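Local coordinates for putative peptidyl-arginine deiminase family protein (Campylobacter jejuni subsp. jejuni serotype O:2, PDB 6B10) that probably hydrolyses agmatine to N-carbamoylputrescine and ammonia, an agmatine deiminase step on the way to putrescine in polyamine biosynthesis, at residues A[85-88]-A[89-92]; A[59-63]-A[64-68]. All blocks are in the same frame, centred on the assembly; numbering follows the deposited sequence.

Interaction 1. Residues A[85-88]-A[89-92]. With K (potassium ion), chain E.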
ATOM      1  N   ASP A  85     -10.744  11.664   3.241  1.00 62.99           N
ATOM      2  CA  ASP A  85      -9.670  10.964   2.539  1.00 59.01           C
ATOM      3  C   ASP A  85      -9.977   9.464   2.460  1.00 55.50           C
ATOM      4  O   ASP A  85     -10.262   8.830   3.478  1.00 55.70           O
ATOM      5  CB  ASP A  85      -8.350  11.191   3.285  1.00 59.44           C
ATOM      6  CG  ASP A  85      -7.143  10.623   2.556  1.00 59.76           C
ATOM      7  OD1 ASP A  85      -7.299  10.027   1.473  1.00 59.92           O
ATOM      8  OD2 ASP A  85      -6.022  10.773   3.083  1.00 62.16           O
ATOM      9  N   THR A  86      -9.934   8.912   1.248  1.00 50.38           N
ATOM     10  CA  THR A  86     -10.143   7.479   1.034  1.00 47.24           C
ATOM     11  C   THR A  86      -8.825   6.686   1.003  1.00 43.92           C
ATOM     12  O   THR A  86      -8.830   5.457   1.047  1.00 41.72           O
ATOM     13  CB  THR A  86     -10.895   7.219  -0.283  1.00 47.61           C
ATOM     14  OG1 THR A  86     -10.147   7.760  -1.379  1.00 46.63           O
ATOM     15  CG2 THR A  86     -12.274   7.852  -0.243  1.00 48.30           C
ATOM     16  N   TRP A  87      -7.701   7.390   0.921  1.00 41.35           N
ATOM     17  CA  TRP A  87      -6.407   6.739   0.789  1.00 40.06           C
ATOM     18  C   TRP A  87      -5.919   6.286   2.156  1.00 36.87           C
ATOM     19  O   TRP A  87      -5.060   6.914   2.761  1.00 36.87           O
ATOM     20  CB  TRP A  87      -5.405   7.677   0.114  1.00 41.22           C
ATOM     21  CG  TRP A  87      -5.877   8.178  -1.234  1.00 43.02           C
ATOM     22  CD1 TRP A  87      -6.139   9.473  -1.578  1.00 43.14           C
ATOM     23  CD2 TRP A  87      -6.165   7.388  -2.400  1.00 43.27           C
ATOM     24  NE1 TRP A  87      -6.559   9.540  -2.885  1.00 43.50           N
ATOM     25  CE2 TRP A  87      -6.584   8.276  -3.413  1.00 43.48           C
ATOM     26  CE3 TRP A  87      -6.105   6.020  -2.686  1.00 43.44           C
ATOM     27  CZ2 TRP A  87      -6.940   7.840  -4.692  1.00 43.81           C
ATOM     28  CZ3 TRP A  87      -6.462   5.586  -3.960  1.00 43.36           C
ATOM     29  CH2 TRP A  87      -6.873   6.495  -4.945  1.00 43.65           C
ATOM     30  N   ILE A  88      -6.489   5.184   2.633  1.00 35.21           N
ATOM     31  CA  ILE A  88      -6.222   4.698   3.990  1.00 35.10           C
ATOM     32  C   ILE A  88      -4.773   4.224   4.184  1.00 35.25           C
ATOM     33  O   ILE A  88      -4.252   4.289   5.295  1.00 36.47           O
ATOM     34  CB  ILE A  88      -7.237   3.607   4.421  1.00 34.36           C
ATOM     35  CG1 ILE A  88      -7.071   3.265   5.908  1.00 35.07           C
ATOM     36  CG2 ILE A  88      -7.098   2.345   3.584  1.00 33.89           C
ATOM     37  CD1 ILE A  88      -8.240   2.501   6.493  1.00 35.11           C
ATOM     38  N   ARG A  89      -4.124   3.760   3.115  1.00 33.70           N
ATOM     39  CA  ARG A  89      -2.692   3.432   3.158  1.00 32.90           C
ATOM     40  C   ARG A  89      -1.847   4.608   3.691  1.00 34.59           C
ATOM     41  O   ARG A  89      -0.837   4.395   4.365  1.00 35.61           O
ATOM     42  CB  ARG A  89      -2.211   3.009   1.759  1.00 31.19           C
ATOM     43  CG  ARG A  89      -0.744   2.577   1.642  1.00 29.25           C
ATOM     44  CD  ARG A  89      -0.447   1.189   2.191  1.00 27.66           C
ATOM     45  NE  ARG A  89      -1.359   0.162   1.684  1.00 26.77           N
ATOM     46  CZ  ARG A  89      -1.332  -1.117   2.059  1.00 25.30           C
ATOM     47  NH1 ARG A  89      -0.416  -1.548   2.913  1.00 24.93           N
ATOM     48  NH2 ARG A  89      -2.218  -1.973   1.566  1.00 24.80           N
ATOM     49  N   ASP A  90      -2.247   5.841   3.382  1.00 36.84           N
ATOM     50  CA  ASP A  90      -1.539   7.025   3.887  1.00 39.14           C
ATOM     51  C   ASP A  90      -1.570   7.120   5.409  1.00 39.35           C
ATOM     52  O   ASP A  90      -0.540   7.372   6.038  1.00 39.05           O
ATOM     53  CB  ASP A  90      -2.140   8.324   3.325  1.00 41.77           C
ATOM     54  CG  ASP A  90      -1.799   8.560   1.866  1.00 43.07           C
ATOM     55  OD1 ASP A  90      -0.690   8.184   1.429  1.00 45.66           O
ATOM     56  OD2 ASP A  90      -2.640   9.157   1.160  1.00 44.04           O
ATOM     57  N   PHE A  91      -2.751   6.938   5.995  1.00 39.69           N
ATOM     58  CA  PHE A  91      -2.933   7.206   7.426  1.00 40.11           C
ATOM     59  C   PHE A  91      -3.259   5.991   8.303  1.00 39.37           C
ATOM     60  O   PHE A  91      -3.133   6.079   9.522  1.00 42.08           O
ATOM     61  CB  PHE A  91      -3.974   8.323   7.646  1.00 40.30           C
ATOM     62  CG  PHE A  91      -5.362   7.966   7.205  1.00 40.32           C
ATOM     63  CD1 PHE A  91      -6.199   7.235   8.028  1.00 40.30           C
ATOM     64  CD2 PHE A  91      -5.839   8.384   5.969  1.00 41.07           C
ATOM     65  CE1 PHE A  91      -7.481   6.908   7.625  1.00 40.48           C
ATOM     66  CE2 PHE A  91      -7.119   8.061   5.558  1.00 40.87           C
ATOM     67  CZ  PHE A  91      -7.942   7.320   6.388  1.00 41.04           C
ATOM     68  N   GLY A  92      -3.651   4.868   7.712  1.00 38.51           N
ATOM     69  CA  GLY A  92      -4.023   3.676   8.488  1.00 37.45           C
ATOM     70  C   GLY A  92      -2.947   3.167   9.438  1.00 36.67           C
ATOM     71  O   GLY A  92      -1.765   3.480   9.292  1.00 37.56           O
TER
HETATM   72  K     K E 403      -1.525   7.744  11.145  1.00 48.94           K
HETATM   73  O   HOH W   1       0.391   7.894   8.841  1.00 43.96           O
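Phe91 sets its CG between its own backbone N and carbonyl carbon (chi1 65°), which turns the ring back along the chain so that one face meets Ile88 CA, while Ile88 holds CG1 anti to N (chi1 -172°) and the Ile88 and Phe91 side chains cross at about a right angle. Ile88 CA sits over that ring face, 4.1 Å from the Phe91 centroid, a CH-pi contact; Ile88 CG1 adds an apolar touch to Phe91 CE1 at 4.0 Å. At the ring edge comes the Asp85 carboxylate, its OD2 3.8 Å from Phe91 CD2. The other oxygen, Asp85 OD1, takes the N-H of Trp87 at 2.7 Å from above the carboxylate plane, an Asx turn that fixes the bend before the helix. Trp87 O then accepts from Asp90 N at 3.1 Å, and the Trp87 and Asp90 side chains run side by side. Asp85 OD2 and Asp90 OD2 are 4.2 Å apart, like charges close together. Gly92 N closes the turn on Ile88 O at 2.6 Å. Phe91 O, 2.8 Å from the potassium ion, joins Asp106, Phe107 and a water that donates to Asp90 O: a short helical turn ending in a metal site.

Interaction 2. Residues A[59-63]-A[64-68]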
ATOM      1  N   LEU A  59     -15.073  -2.076   5.561  1.00 38.11           N
ATOM      2  CA  LEU A  59     -15.313  -0.806   4.884  1.00 38.41           C
ATOM      3  C   LEU A  59     -15.687   0.264   5.895  1.00 40.70           C
ATOM      4  O   LEU A  59     -16.592   0.067   6.699  1.00 41.70           O
ATOM      5  CB  LEU A  59     -16.440  -0.954   3.868  1.00 39.02           C
ATOM      6  CG  LEU A  59     -16.278  -2.034   2.800  1.00 38.77           C
ATOM      7  CD1 LEU A  59     -17.547  -2.128   1.966  1.00 38.90           C
ATOM      8  CD2 LEU A  59     -15.072  -1.756   1.916  1.00 38.81           C
ATOM      9  N   ILE A  60     -14.986   1.393   5.840  1.00 42.62           N
ATOM     10  CA  ILE A  60     -15.173   2.501   6.766  1.00 43.70           C
ATOM     11  C   ILE A  60     -15.857   3.646   6.023  1.00 45.73           C
ATOM     12  O   ILE A  60     -15.403   4.044   4.958  1.00 44.60           O
ATOM     13  CB  ILE A  60     -13.817   2.990   7.314  1.00 44.68           C
ATOM     14  CG1 ILE A  60     -13.056   1.832   7.972  1.00 44.73           C
ATOM     15  CG2 ILE A  60     -14.006   4.124   8.314  1.00 45.27           C
ATOM     16  CD1 ILE A  60     -11.586   2.114   8.218  1.00 44.07           C
ATOM     17  N   ALA A  61     -16.952   4.162   6.585  1.00 48.04           N
ATOM     18  CA  ALA A  61     -17.698   5.269   5.977  1.00 49.77           C
ATOM     19  C   ALA A  61     -18.577   5.993   7.005  1.00 53.78           C
ATOM     20  O   ALA A  61     -18.968   5.398   8.012  1.00 53.01           O
ATOM     21  CB  ALA A  61     -18.556   4.758   4.833  1.00 49.74           C
ATOM     22  N   PRO A  62     -18.894   7.280   6.754  1.00 56.18           N
ATOM     23  CA  PRO A  62     -19.683   8.081   7.701  1.00 56.83           C
ATOM     24  C   PRO A  62     -21.122   7.605   7.929  1.00 58.36           C
ATOM     25  O   PRO A  62     -21.615   7.689   9.052  1.00 58.93           O
ATOM     26  CB  PRO A  62     -19.699   9.475   7.063  1.00 56.95           C
ATOM     27  CG  PRO A  62     -18.564   9.489   6.110  1.00 57.33           C
ATOM     28  CD  PRO A  62     -18.435   8.087   5.610  1.00 56.37           C
ATOM     29  N   LYS A  63     -21.781   7.118   6.881  1.00 60.54           N
ATOM     30  CA  LYS A  63     -23.205   6.789   6.946  1.00 60.27           C
ATOM     31  C   LYS A  63     -23.502   5.338   6.599  1.00 60.06           C
ATOM     32  O   LYS A  63     -22.773   4.706   5.835  1.00 62.03           O
ATOM     33  CB  LYS A  63     -23.987   7.698   6.003  1.00 61.26           C
ATOM     34  CG  LYS A  63     -23.882   9.166   6.367  1.00 62.63           C
ATOM     35  CD  LYS A  63     -24.802  10.026   5.521  1.00 63.73           C
ATOM     36  CE  LYS A  63     -25.230  11.264   6.287  1.00 65.01           C
ATOM     37  NZ  LYS A  63     -25.883  12.268   5.405  1.00 67.31           N
ATOM     38  N   GLN A  64     -24.595   4.828   7.158  1.00 59.30           N
ATOM     39  CA  GLN A  64     -25.069   3.477   6.881  1.00 59.00           C
ATOM     40  C   GLN A  64     -25.473   3.329   5.413  1.00 60.16           C
ATOM     41  O   GLN A  64     -25.327   2.253   4.826  1.00 61.31           O
ATOM     42  CB  GLN A  64     -26.256   3.144   7.789  1.00 59.58           C
ATOM     43  CG  GLN A  64     -26.809   1.730   7.650  1.00 59.89           C
ATOM     44  CD  GLN A  64     -25.847   0.657   8.128  1.00 61.31           C
ATOM     45  OE1 GLN A  64     -24.931   0.925   8.909  1.00 62.09           O
ATOM     46  NE2 GLN A  64     -26.060  -0.574   7.668  1.00 61.85           N
ATOM     47  N   SER A  65     -25.978   4.413   4.825  1.00 59.91           N
ATOM     48  CA  SER A  65     -26.374   4.419   3.414  1.00 59.00           C
ATOM     49  C   SER A  65     -25.185   4.188   2.473  1.00 57.35           C
ATOM     50  O   SER A  65     -25.351   3.621   1.391  1.00 58.16           O
ATOM     51  CB  SER A  65     -27.082   5.732   3.061  1.00 57.22           C
ATOM     52  OG  SER A  65     -26.312   6.848   3.470  1.00 57.33           O
ATOM     53  N   ASP A  66     -23.996   4.624   2.888  1.00 56.33           N
ATOM     54  CA  ASP A  66     -22.767   4.336   2.143  1.00 55.76           C
ATOM     55  C   ASP A  66     -22.536   2.830   2.030  1.00 54.28           C
ATOM     56  O   ASP A  66     -22.163   2.341   0.968  1.00 55.06           O
ATOM     57  CB  ASP A  66     -21.547   4.982   2.806  1.00 56.56           C
ATOM     58  CG  ASP A  66     -21.662   6.492   2.913  1.00 56.19           C
ATOM     59  OD1 ASP A  66     -22.125   7.135   1.950  1.00 57.59           O
ATOM     60  OD2 ASP A  66     -21.275   7.038   3.965  1.00 55.73           O
ATOM     61  N   PHE A  67     -22.773   2.102   3.121  1.00 54.56           N
ATOM     62  CA  PHE A  67     -22.597   0.643   3.136  1.00 56.10           C
ATOM     63  C   PHE A  67     -23.632  -0.096   2.302  1.00 57.18           C
ATOM     64  O   PHE A  67     -23.379  -1.217   1.862  1.00 56.57           O
ATOM     65  CB  PHE A  67     -22.659   0.090   4.562  1.00 56.21           C
ATOM     66  CG  PHE A  67     -21.696   0.735   5.515  1.00 59.49           C
ATOM     67  CD1 PHE A  67     -20.362   0.909   5.173  1.00 60.42           C
ATOM     68  CD2 PHE A  67     -22.121   1.157   6.767  1.00 61.12           C
ATOM     69  CE1 PHE A  67     -19.476   1.499   6.057  1.00 61.84           C
ATOM     70  CE2 PHE A  67     -21.241   1.749   7.654  1.00 62.19           C
ATOM     71  CZ  PHE A  67     -19.916   1.919   7.299  1.00 62.43           C
ATOM     72  N   GLU A  68     -24.797   0.520   2.104  1.00 60.11           N
ATOM     73  CA  GLU A  68     -25.910  -0.093   1.371  1.00 62.21           C
ATOM     74  C   GLU A  68     -25.483  -0.792   0.081  1.00 62.88           C
ATOM     75  O   GLU A  68     -25.964  -1.886  -0.222  1.00 65.00           O
ATOM     76  CB  GLU A  68     -26.976   0.963   1.049  1.00 63.42           C
TER
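Strand 59-61 ends at Pro62, where the chain turns; Lys63 is extended again and leads into the short, weakly bonded helix 64-67, the strand-to-helix link of a beta-alpha-beta unit completed by strand 76-80. Asp66 ties this link together: its CG is anti to its carbonyl carbon (chi1 -59°), which carries OD2 back to the N-H of Lys63 at 3.0 Å. The bond reaches OD2 on the anti side, 32° out of the carboxylate plane. In return Asp66 N gives a weak bond to Lys63 O at 3.2 Å, so side chain and backbone of one residue hold both ends of Lys63. Pro62 crosses Asp66 at about a right angle, its CD 3.4 Å from Asp66 OD2, and His28 also touches this side chain. Toward the strand, Ala61 CB touches both Asp66 CB and the Phe67 ring. That ring lies against the strand, and Phe78 of strand 76-80 meets it with the planes at about 40°. Lys63 O sits over one face of the Phe67 ring, offset toward the rim, while Phe67 CE1 approaches Leu59 O to 3.3 Å and Ala61 CB to 3.6 Å.

Both interactions are turns, and each leads into its own short helix, 88-91 and 64-67; interaction 2 comes first in the chain, then strand 76-80, then interaction 1. Interaction 1 lies nearer the middle of the molecule, its centre about 9 Å from the centre of the chain, and is partly buried with no touching residue exposed; that of interaction 2 is about 22 Å away, with Lys63, Gln64 and Ser65 exposed. In each, an aspartate accepts a backbone N-H and a phenylalanine packs back on preceding residues, but in 85-92 the aspartate precedes its donor and in 59-68 it follows. Only the first reaches the potassium ion. The two meet where Ile88 CD1 packs on Ile60 CD1 at 3.8 Å.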